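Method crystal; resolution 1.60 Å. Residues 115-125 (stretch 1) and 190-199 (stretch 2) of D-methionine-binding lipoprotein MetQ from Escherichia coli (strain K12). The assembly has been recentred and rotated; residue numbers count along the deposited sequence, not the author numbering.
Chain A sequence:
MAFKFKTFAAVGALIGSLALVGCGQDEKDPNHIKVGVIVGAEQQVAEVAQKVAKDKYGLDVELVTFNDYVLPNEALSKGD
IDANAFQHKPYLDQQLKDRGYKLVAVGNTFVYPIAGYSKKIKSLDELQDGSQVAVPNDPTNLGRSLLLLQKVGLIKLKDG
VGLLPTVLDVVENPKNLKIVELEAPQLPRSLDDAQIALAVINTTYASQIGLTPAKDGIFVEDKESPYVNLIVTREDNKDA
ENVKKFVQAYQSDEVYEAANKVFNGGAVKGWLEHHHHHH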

ATOM      1  N   ALA A 115       5.412  -7.247  -3.965  1.00 14.65           N
ATOM      2  CA  ALA A 115       6.488  -8.088  -4.487  1.00 14.28           C
ATOM      3  C   ALA A 115       7.699  -8.112  -3.568  1.00 17.29           C
ATOM      4  O   ALA A 115       7.874  -7.246  -2.711  1.00 15.49           O
ATOM      5  CB  ALA A 115       6.889  -7.614  -5.862  1.00 16.46           C
ATOM      6  N   GLY A 116       8.505  -9.154  -3.742  1.00 16.05           N
ATOM      7  CA  GLY A 116       9.811  -9.261  -3.112  1.00 19.40           C
ATOM      8  C   GLY A 116      10.878  -8.802  -4.093  1.00 19.94           C
ATOM      9  O   GLY A 116      10.808  -9.114  -5.283  1.00 17.58           O
ATOM     10  N   TYR A 117      11.842  -8.041  -3.589  1.00 16.04           N
ATOM     11  CA  TYR A 117      12.889  -7.425  -4.400  1.00 16.47           C
ATOM     12  C   TYR A 117      14.243  -7.680  -3.791  1.00 17.27           C
ATOM     13  O   TYR A 117      14.348  -7.925  -2.596  1.00 16.47           O
ATOM     14  CB  TYR A 117      12.704  -5.907  -4.519  1.00 16.32           C
ATOM     15  CG  TYR A 117      11.376  -5.442  -5.064  1.00 15.24           C
ATOM     16  CD1 TYR A 117      11.195  -5.223  -6.420  1.00 19.14           C
ATOM     17  CD2 TYR A 117      10.294  -5.206  -4.215  1.00 17.03           C
ATOM     18  CE1 TYR A 117       9.974  -4.781  -6.923  1.00 20.50           C
ATOM     19  CE2 TYR A 117       9.073  -4.765  -4.701  1.00 17.55           C
ATOM     20  CZ  TYR A 117       8.914  -4.554  -6.053  1.00 17.00           C
ATOM     21  OH  TYR A 117       7.711  -4.111  -6.562  1.00 19.07           O
ATOM     22  N   SER A 118      15.288  -7.587  -4.613  1.00 16.95           N
ATOM     23  CA  SER A 118      16.641  -7.716  -4.111  1.00 17.03           C
ATOM     24  C   SER A 118      17.640  -7.003  -5.009  1.00 18.10           C
ATOM     25  O   SER A 118      17.442  -6.941  -6.220  1.00 19.81           O
ATOM     26  CB  SER A 118      17.032  -9.183  -4.009  1.00 16.39           C
ATOM     27  OG  SER A 118      18.362  -9.267  -3.558  1.00 16.54           O
ATOM     28  N   LYS A 119      18.696  -6.461  -4.410  1.00 18.83           N
ATOM     29  CA  LYS A 119      19.831  -5.951  -5.185  1.00 18.63           C
ATOM     30  C   LYS A 119      21.036  -6.898  -5.058  1.00 22.66           C
ATOM     31  O   LYS A 119      22.127  -6.600  -5.561  1.00 23.89           O
ATOM     32  CB  LYS A 119      20.173  -4.523  -4.745  1.00 20.32           C
ATOM     33  CG  LYS A 119      19.071  -3.539  -5.109  1.00 19.19           C
ATOM     34  CD  LYS A 119      19.351  -2.102  -4.654  1.00 19.86           C
ATOM     35  CE  LYS A 119      20.372  -1.440  -5.539  1.00 25.82           C
ATOM     36  NZ  LYS A 119      20.473  -0.005  -5.176  1.00 21.34           N
ATOM     37  N   LYS A 120      20.833  -8.050  -4.420  1.00 16.14           N
ATOM     38  CA  LYS A 120      21.906  -9.042  -4.222  1.00 15.92           C
ATOM     39  C   LYS A 120      21.702 -10.356  -4.972  1.00 16.75           C
ATOM     40  O   LYS A 120      22.689 -11.007  -5.335  1.00 20.37           O
ATOM     41  CB  LYS A 120      22.082  -9.341  -2.739  1.00 20.18           C
ATOM     42  CG  LYS A 120      22.548  -8.097  -1.977  1.00 19.27           C
ATOM     43  CD  LYS A 120      22.719  -8.352  -0.502  1.00 18.87           C
ATOM     44  CE  LYS A 120      23.176  -7.113   0.223  1.00 19.16           C
ATOM     45  NZ  LYS A 120      22.194  -6.012   0.057  1.00 19.81           N
ATOM     46  N   ILE A 121      20.446 -10.740  -5.191  1.00 17.77           N
ATOM     47  CA  ILE A 121      20.089 -11.993  -5.862  1.00 19.68           C
ATOM     48  C   ILE A 121      19.007 -11.766  -6.915  1.00 23.31           C
ATOM     49  O   ILE A 121      18.278 -10.768  -6.871  1.00 21.46           O
ATOM     50  CB  ILE A 121      19.604 -13.062  -4.854  1.00 19.16           C
ATOM     51  CG1 ILE A 121      18.257 -12.687  -4.206  1.00 20.73           C
ATOM     52  CG2 ILE A 121      20.663 -13.295  -3.799  1.00 19.49           C
ATOM     53  CD1 ILE A 121      17.685 -13.752  -3.288  1.00 21.14           C
ATOM     54  N   LYS A 122      18.914 -12.699  -7.859  1.00 23.38           N
ATOM     55  CA  LYS A 122      17.925 -12.635  -8.929  1.00 25.46           C
ATOM     56  C   LYS A 122      16.881 -13.735  -8.777  1.00 23.87           C
ATOM     57  O   LYS A 122      15.859 -13.719  -9.446  1.00 25.72           O
ATOM     58  CB  LYS A 122      18.599 -12.752 -10.295  1.00 34.80           C
ATOM     59  CG  LYS A 122      19.093 -11.426 -10.885  1.00 39.74           C
ATOM     60  CD  LYS A 122      20.598 -11.409 -11.113  1.00 49.23           C
ATOM     61  CE  LYS A 122      21.075 -12.538 -12.028  1.00 68.34           C
ATOM     62  NZ  LYS A 122      22.499 -12.366 -12.456  1.00 69.04           N
ATOM     63  N   SER A 123      17.163 -14.698  -7.907  1.00 20.01           N
ATOM     64  CA  SER A 123      16.301 -15.864  -7.751  1.00 22.48           C
ATOM     65  C   SER A 123      16.427 -16.434  -6.354  1.00 19.18           C
ATOM     66  O   SER A 123      17.471 -16.277  -5.703  1.00 20.62           O
ATOM     67  CB  SER A 123      16.675 -16.933  -8.787  1.00 34.53           C
ATOM     68  OG  SER A 123      16.471 -18.229  -8.274  1.00 36.69           O
ATOM     69  N   LEU A 124      15.396 -17.140  -5.906  1.00 18.78           N
ATOM     70  CA  LEU A 124      15.442 -17.762  -4.592  1.00 19.34           C
ATOM     71  C   LEU A 124      16.481 -18.879  -4.558  1.00 23.16           C
ATOM     72  O   LEU A 124      16.910 -19.281  -3.483  1.00 18.77           O
ATOM     73  CB  LEU A 124      14.069 -18.295  -4.187  1.00 19.40           C
ATOM     74  CG  LEU A 124      13.020 -17.188  -3.981  1.00 22.51           C
ATOM     75  CD1 LEU A 124      11.690 -17.773  -3.527  1.00 28.22           C
ATOM     76  CD2 LEU A 124      13.510 -16.107  -2.998  1.00 21.84           C
ATOM     77  N   ASP A 125      16.906 -19.349  -5.730  1.00 21.82           N
ATOM     78  CA  ASP A 125      18.001 -20.332  -5.807  1.00 20.77           C
ATOM     79  C   ASP A 125      19.266 -19.806  -5.150  1.00 22.94           C
ATOM     80  O   ASP A 125      20.115 -20.584  -4.708  1.00 22.21           O
ATOM     81  CB  ASP A 125      18.338 -20.680  -7.255  1.00 24.83           C
ATOM     82  CG  ASP A 125      17.283 -21.535  -7.924  1.00 41.75           C
ATOM     83  OD1 ASP A 125      16.389 -22.055  -7.224  1.00 45.86           O
ATOM     84  OD2 ASP A 125      17.363 -21.689  -9.163  1.00 44.41           O
ATOM     85  N   SER A 190      16.524  -0.199   2.424  1.00 14.98           N
ATOM     86  CA  SER A 190      16.999  -1.418   3.101  1.00 16.27           C
ATOM     87  C   SER A 190      17.715  -2.357   2.119  1.00 16.89           C
ATOM     88  O   SER A 190      18.571  -3.173   2.507  1.00 17.31           O
ATOM     89  CB  SER A 190      15.835  -2.157   3.797  1.00 17.29           C
ATOM     90  OG  SER A 190      15.106  -2.977   2.897  1.00 16.53           O
ATOM     91  N   LEU A 191      17.379  -2.234   0.842  1.00 14.53           N
ATOM     92  CA  LEU A 191      17.967  -3.091  -0.193  1.00 16.22           C
ATOM     93  C   LEU A 191      19.475  -2.953  -0.295  1.00 17.49           C
ATOM     94  O   LEU A 191      20.153  -3.887  -0.722  1.00 16.10           O
ATOM     95  CB  LEU A 191      17.376  -2.772  -1.558  1.00 17.43           C
ATOM     96  CG  LEU A 191      15.911  -3.142  -1.771  1.00 17.41           C
ATOM     97  CD1 LEU A 191      15.417  -2.544  -3.056  1.00 19.34           C
ATOM     98  CD2 LEU A 191      15.731  -4.676  -1.773  1.00 17.79           C
ATOM     99  N   ASP A 192      19.995  -1.778   0.055  1.00 16.28           N
ATOM    100  CA  ASP A 192      21.427  -1.517  -0.019  1.00 18.38           C
ATOM    101  C   ASP A 192      22.169  -1.937   1.248  1.00 16.66           C
ATOM    102  O   ASP A 192      23.396  -1.904   1.280  1.00 17.38           O
ATOM    103  CB  ASP A 192      21.687  -0.016  -0.263  1.00 18.35           C
ATOM    104  CG  ASP A 192      21.128   0.485  -1.596  1.00 21.69           C
ATOM    105  OD1 ASP A 192      21.395  -0.161  -2.637  1.00 20.97           O
ATOM    106  OD2 ASP A 192      20.443   1.558  -1.609  1.00 22.92           O
ATOM    107  N   ASP A 193      21.444  -2.290   2.306  1.00 16.22           N
ATOM    108  CA  ASP A 193      22.084  -2.720   3.545  1.00 20.09           C
ATOM    109  C   ASP A 193      22.887  -3.995   3.273  1.00 18.42           C
ATOM    110  O   ASP A 193      22.429  -4.880   2.539  1.00 18.76           O
ATOM    111  CB  ASP A 193      21.056  -2.964   4.647  1.00 23.36           C
ATOM    112  CG  ASP A 193      21.700  -3.342   5.977  1.00 30.90           C
ATOM    113  OD1 ASP A 193      21.911  -2.443   6.818  1.00 33.03           O
ATOM    114  OD2 ASP A 193      21.994  -4.540   6.188  1.00 26.43           O
ATOM    115  N   ALA A 194      24.066  -4.094   3.881  1.00 19.06           N
ATOM    116  CA  ALA A 194      24.999  -5.157   3.537  1.00 18.80           C
ATOM    117  C   ALA A 194      24.445  -6.538   3.814  1.00 20.56           C
ATOM    118  O   ALA A 194      24.854  -7.501   3.168  1.00 22.05           O
ATOM    119  CB  ALA A 194      26.316  -4.960   4.283  1.00 25.97           C
ATOM    120  N   GLN A 195      23.525  -6.657   4.762  1.00 21.84           N
ATOM    121  CA  GLN A 195      22.994  -7.973   5.128  1.00 25.15           C
ATOM    122  C   GLN A 195      21.581  -8.281   4.587  1.00 21.16           C
ATOM    123  O   GLN A 195      21.111  -9.408   4.719  1.00 20.97           O
ATOM    124  CB  GLN A 195      22.999  -8.120   6.649  1.00 25.75           C
ATOM    125  CG  GLN A 195      24.399  -8.088   7.268  1.00 30.74           C
ATOM    126  CD  GLN A 195      25.349  -9.138   6.686  1.00 38.37           C
ATOM    127  OE1 GLN A 195      24.940 -10.240   6.319  1.00 35.18           O
ATOM    128  NE2 GLN A 195      26.629  -8.784   6.590  1.00 46.27           N
ATOM    129  N   ILE A 196      20.916  -7.304   3.964  1.00 19.03           N
ATOM    130  CA  ILE A 196      19.546  -7.526   3.484  1.00 17.82           C
ATOM    131  C   ILE A 196      19.545  -8.134   2.084  1.00 18.33           C
ATOM    132  O   ILE A 196      19.872  -7.481   1.096  1.00 16.95           O
ATOM    133  CB  ILE A 196      18.736  -6.213   3.489  1.00 18.84           C
ATOM    134  CG1 ILE A 196      18.673  -5.627   4.908  1.00 26.61           C
ATOM    135  CG2 ILE A 196      17.359  -6.425   2.906  1.00 18.10           C
ATOM    136  CD1 ILE A 196      17.902  -6.420   5.886  1.00 36.70           C
ATOM    137  N   ALA A 197      19.167  -9.409   2.017  1.00 17.58           N
ATOM    138  CA  ALA A 197      19.213 -10.170   0.779  1.00 18.86           C
ATOM    139  C   ALA A 197      17.940 -10.090  -0.038  1.00 18.29           C
ATOM    140  O   ALA A 197      17.937 -10.382  -1.238  1.00 19.86           O
ATOM    141  CB  ALA A 197      19.516 -11.634   1.098  1.00 20.28           C
ATOM    142  N   LEU A 198      16.865  -9.675   0.623  1.00 15.58           N
ATOM    143  CA  LEU A 198      15.532  -9.742   0.064  1.00 16.02           C
ATOM    144  C   LEU A 198      14.655  -8.797   0.871  1.00 15.65           C
ATOM    145  O   LEU A 198      14.803  -8.714   2.086  1.00 16.44           O
ATOM    146  CB  LEU A 198      15.019 -11.184   0.127  1.00 19.80           C
ATOM    147  CG  LEU A 198      13.646 -11.522  -0.437  1.00 23.28           C
ATOM    148  CD1 LEU A 198      13.611 -11.329  -1.939  1.00 24.98           C
ATOM    149  CD2 LEU A 198      13.313 -12.975  -0.072  1.00 21.85           C
ATOM    150  N   ALA A 199      13.776  -8.073   0.186  1.00 16.91           N
ATOM    151  CA  ALA A 199      12.811  -7.194   0.858  1.00 15.53           C
ATOM    152  C   ALA A 199      11.437  -7.283   0.203  1.00 17.08           C
ATOM    153  O   ALA A 199      11.322  -7.210  -1.020  1.00 16.82           O
ATOM    154  CB  ALA A 199      13.289  -5.750   0.839  1.00 17.77           C
TER
HETATM  155  O   HOH W   1      19.127  -6.332  -1.614  1.00 16.96           O

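Of the 631 Å² covered between the stretches, both sides summed, the three largest single shares belong to Lys 120 (96 Å²), Leu 191 (77 Å²) and Lys 119 (66 Å²). They pack beside a short antiparallel pairing of strands 115-117 and 196-199, whose N-to-C directions differ by 161°. There, Tyr 117 N donates to Ala 199 O (2.7 Å, 158° at the hydrogen) and Ala 199 N donates to Tyr 117 O (2.8 Å, 160°), which defines a hydrogen-bonded pair with both side chains on the same face of the sheet. CA-H...O contacts supplement it: Gly 116 CA lies 3.3 Å from Ala 199 O, and Leu 198 CA 3.4 Å from Tyr 117 O, each with 141° at the hydrogen.

Lys 120 points its CA-to-CB bond toward stretch 2 and, with chi1 m, chi2 and chi3 t and chi4 p, carries its ammonium into the loop that precedes the strand. Lys 120 NZ donates to Asp 193 O at 2.7 Å and to Ile 196 O at 2.9 Å. Asp 193 O also accepts from Ile 196 N (3.2 Å) in the type I turn 193-196, so the lysine binds the carbonyl that closes that turn. Lys 120 NZ to Leu 191 O is 3.0 Å, but the angle is too poor for a hydrogen bond. A long, flexible cation suits a site lined by carbonyl oxygens.

Leu 191, buried and directed toward stretch 1, supplies the apolar counterpart. Its CD2 lies 4.3 Å from Tyr 117 CB and 3.9 Å from Ser 118 CA, while Leu 191 CB is 3.7 Å from Lys 119 CD. The methylenes of Lys 119 thus pass over the leucine before the chain ends in a salt bridge, Lys 119 NZ to Asp 192 OD1 at 2.7 Å. Although the CA-to-CB bond of Asp 192 points away, the end of its side chain comes nearer. Backbone N of Lys 119 donates to water 1, which in turn donates to Leu 191 O and Ile 196 O.

Ser 118 (chi1 t) links strand and loop: its OG donates to Ala 197 O at 2.6 Å and accepts from Lys 120 N (2.9 Å) and Ile 121 N (3.0 Å). A small hydroxyl that can both donate and accept fits this position. Farther along, Leu 124 CD2 meets Leu 198 CD2 at 4.3 Å.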